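Local coordinates for anti-restriction endonuclease (Enterobacteria phage T4, PDB 3WX4) that mimics DNA, inhibiting the DNA binding of the bacterial histone-like protein H-NS and strongly inhibiting the host McrA endonuclease to help the phage evade restriction, at the interface of chains A and B. Residues are numbered along the deposited sequence; one frame, centred on the assembly and turned at random. Chains: chain A/B, Anti-restriction endonuclease.

Contact 1: the interface of chains A and B. Residues chain A 12-14, 60; chain B 1-3.
The N-terminal end of chain B, from B:Met1 into strand 2-14, lies antiparallel against the far end of strand 2-14 of chain A, with A:Tyr60 of strand 60-65 behind it. A:Phe13 and B:Ile2 form the bridge pair, and backbone bonds on both sides of them join the strands. A:Lys14 N gives its hydrogen to B:Met1 O at 2.7 Å, and B:Met1 N returns a bond of 2.8 Å to A:Lys14 O. Two residues on, B:Ile3 N donates to A:Thr12 O at 2.9 Å, nearly in line with the carbonyl bond. The B:Ile3 carbonyl, turned by a psi of 0°, does not pair with A:Thr12 N, which is 6.6 Å from B:Ile3 O.

Side chains divide between two faces of this small sheet. On one, A:Phe13 swings CG opposite its own backbone N (chi1 -174°) and lays CD2 and CE2 along the main chain of B:Met1, with CE2 3.4 Å from B:Met1 CA. The same ring touches B:Ile2 CD1 through CD2, a looser contact. On the other face B:Ile3 does most of the work. Its CG1 branch sits between the backbone N and the carbonyl carbon (chi1 63°) and runs out extended toward chain A, passing the methyl CG2 of A:Thr12 at 3.6 Å from CG1. The second branch, CG2, packs beside A:Lys14 CB, the two side chains crossing at about a right angle. A:Thr12 thus offers B:Ile3 a carbonyl for the backbone and a methyl for the side chain. At the end of the longer branch, methyl CD1 of B:Ile3 rests over one face of the A:Tyr60 phenol ring, displaced toward the rim and 3.8 Å from CE2.

Contact 2: the interface of chains A and B. Residues chain A 10, 48, 62, 64; chain B 65-67.
The phenol oxygen OH of A:Tyr62 is touched by two neighbouring residues of chain B: B:Pro67 CD lies 3.6 Å from OH, and the methyl CB of B:Ala66 also packs against it. Both are carbon contacts rather than hydrogen bonds, and they set the character of the patch, where the loop leaving strand 60-65 of chain B settles against side chains from three strands of chain A.

B:Pro67 is the centre of it. CD and CG of B:Pro67 both lie over one face of the A:Tyr62 ring, CD making the CH-pi contact. CD is displaced toward the CE1-CZ side of the rim, 3.3 Å from CZ, while CG is nearly equidistant from all six ring carbons and so stands close to the middle of the face. CG of A:Tyr62 stands between the backbone N and the carbonyl carbon (chi1 59°), which turns the ring face toward B:Pro67.

A second wall comes from A:Gln10. Its side chain is extended, and the amide nitrogen NE2 meets B:Pro67 CG at 3.4 Å, approaching roughly at right angles to the direction of the tyrosine face. A:Ile64 reaches toward the proline from another side, its terminal methyl CD1 at 4.2 Å from B:Pro67 CD, a light contact. One residue before the proline, B:Ala66 meets A:Leu48, whose CD1 lies 3.8 Å from B:Ala66 CA and beside the backbone N of that residue.

The rigid B:Pro67 ring, with no backbone N-H to pair, lies against the aromatic face. The patch thus anchors the B loop to the sheet of chain A and, with its two-fold twin, probably steadies an Arn dimer.

Contact 1: the interface of chains A and B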
# COMPACT_ATOMS: atom_id res chain seq x y z
N THR A 12 8.94 1.46 11.66
CA THR A 12 8.07 1.51 12.83
C THR A 12 8.11 2.98 13.19
O THR A 12 9.16 3.54 13.54
CB THR A 12 8.61 0.69 13.98
OG1 THR A 12 8.53 -0.68 13.63
CG2 THR A 12 7.77 0.91 15.22
N PHE A 13 6.97 3.63 13.05
CA PHE A 13 6.85 5.04 13.33
C PHE A 13 6.08 5.18 14.64
O PHE A 13 4.96 4.69 14.73
CB PHE A 13 6.08 5.71 12.18
CG PHE A 13 6.00 7.19 12.29
CD1 PHE A 13 4.78 7.85 12.16
CD2 PHE A 13 7.16 7.95 12.51
CE1 PHE A 13 4.69 9.24 12.24
CE2 PHE A 13 7.11 9.34 12.59
CZ PHE A 13 5.86 10.01 12.46
N LYS A 14 6.68 5.83 15.65
CA LYS A 14 6.00 6.03 16.93
C LYS A 14 5.35 7.36 16.92
O LYS A 14 5.98 8.37 16.60
CB LYS A 14 7.01 5.98 18.07
CG LYS A 14 6.44 6.20 19.48
CD LYS A 14 7.57 5.81 20.49
CE LYS A 14 7.32 6.38 21.84
NZ LYS A 14 8.54 6.25 22.66
N TYR A 60 2.20 2.99 17.88
CA TYR A 60 3.25 2.77 16.88
C TYR A 60 2.56 2.24 15.64
O TYR A 60 1.59 1.50 15.75
CB TYR A 60 4.23 1.67 17.23
CG TYR A 60 4.96 1.72 18.55
CD1 TYR A 60 4.80 2.77 19.46
CD2 TYR A 60 5.84 0.69 18.87
CE1 TYR A 60 5.52 2.78 20.67
CE2 TYR A 60 6.54 0.70 20.05
CZ TYR A 60 6.37 1.75 20.93
OH TYR A 60 7.13 1.70 22.07
N MET B 1 8.41 9.66 16.01
CA MET B 1 9.51 9.44 15.05
C MET B 1 9.68 7.98 14.64
O MET B 1 8.98 7.09 15.11
CB MET B 1 10.82 9.96 15.63
CG MET B 1 11.25 9.27 16.91
SD MET B 1 12.94 9.72 17.51
CE MET B 1 13.84 8.05 17.53
N ILE B 2 10.62 7.75 13.73
CA ILE B 2 10.92 6.39 13.29
C ILE B 2 11.77 5.82 14.41
O ILE B 2 12.75 6.44 14.82
CB ILE B 2 11.75 6.42 12.00
CG1 ILE B 2 11.03 7.25 10.94
CG2 ILE B 2 12.05 5.02 11.55
CD1 ILE B 2 10.06 6.48 10.10
N ILE B 3 11.41 4.64 14.92
CA ILE B 3 12.16 4.05 16.02
C ILE B 3 12.68 2.68 15.72
O ILE B 3 13.31 2.05 16.57
CB ILE B 3 11.31 3.92 17.31
CG1 ILE B 3 10.13 2.97 17.07
CG2 ILE B 3 10.84 5.29 17.75
CD1 ILE B 3 9.25 2.77 18.28

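Contact 2: the interface of chains A and B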
# COMPACT_ATOMS: atom_id res chain seq x y z
N GLN A 10 10.40 -1.82 6.06
CA GLN A 10 9.13 -1.55 6.76
C GLN A 10 9.55 -0.73 7.99
O GLN A 10 10.37 -1.21 8.78
CB GLN A 10 8.46 -2.85 7.22
CG GLN A 10 7.35 -2.62 8.27
CD GLN A 10 6.60 -3.90 8.68
OE1 GLN A 10 6.29 -4.11 9.88
NE2 GLN A 10 6.28 -4.75 7.71
N LEU A 48 1.82 1.94 2.70
CA LEU A 48 0.90 1.10 3.51
C LEU A 48 1.14 1.53 4.94
O LEU A 48 2.27 1.92 5.30
CB LEU A 48 1.26 -0.38 3.38
CG LEU A 48 1.03 -1.05 2.04
CD1 LEU A 48 1.67 -2.46 2.08
CD2 LEU A 48 -0.50 -1.13 1.74
N TYR A 62 3.24 0.51 11.51
CA TYR A 62 4.25 0.02 10.57
C TYR A 62 4.02 0.92 9.36
O TYR A 62 2.88 1.38 9.14
CB TYR A 62 4.11 -1.47 10.21
CG TYR A 62 2.80 -1.90 9.56
CD1 TYR A 62 2.53 -1.59 8.23
CD2 TYR A 62 1.84 -2.62 10.29
CE1 TYR A 62 1.35 -1.99 7.62
CE2 TYR A 62 0.63 -3.02 9.71
CZ TYR A 62 0.39 -2.70 8.37
OH TYR A 62 -0.78 -3.02 7.73
N ILE A 64 5.22 1.24 5.17
CA ILE A 64 5.93 0.70 4.02
C ILE A 64 5.65 1.60 2.82
O ILE A 64 4.54 1.61 2.26
CB ILE A 64 5.47 -0.74 3.68
CG1 ILE A 64 5.65 -1.64 4.91
CG2 ILE A 64 6.37 -1.35 2.55
CD1 ILE A 64 4.84 -2.94 4.83
N PRO B 65 2.78 -6.94 -0.15
CA PRO B 65 1.60 -7.24 0.68
C PRO B 65 1.80 -6.62 2.05
O PRO B 65 2.95 -6.48 2.50
CB PRO B 65 1.59 -8.77 0.71
CG PRO B 65 3.05 -9.08 0.78
CD PRO B 65 3.65 -8.12 -0.27
N ALA B 66 0.69 -6.21 2.68
CA ALA B 66 0.78 -5.61 4.03
C ALA B 66 1.11 -6.77 4.99
O ALA B 66 0.86 -7.91 4.65
CB ALA B 66 -0.57 -4.96 4.43
N PRO B 67 1.67 -6.47 6.18
CA PRO B 67 2.00 -7.57 7.11
C PRO B 67 0.72 -8.41 7.33
O PRO B 67 -0.40 -7.87 7.43
CB PRO B 67 2.46 -6.82 8.37
CG PRO B 67 2.98 -5.47 7.85
CD PRO B 67 1.92 -5.15 6.79

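The centres of contact 1 and contact 2 lie about 13 Å apart, and chain A supplies both from the same two strands, 2-14 and 60-65. Contact 1 uses the far end of strand 2-14 and the start of strand 60-65; contact 2 uses residues deeper along both, plus strand 47-51. Chain B contributes separate pieces, its N-terminus and the loop after strand 60-65. One is largely backbone pairing, the other apolar docking. Since the two-fold axis repeats each with the chains exchanged, the N-terminal strands of the two subunits pair with each other and each chain's loop rests on its partner, as would fit a stable dimer.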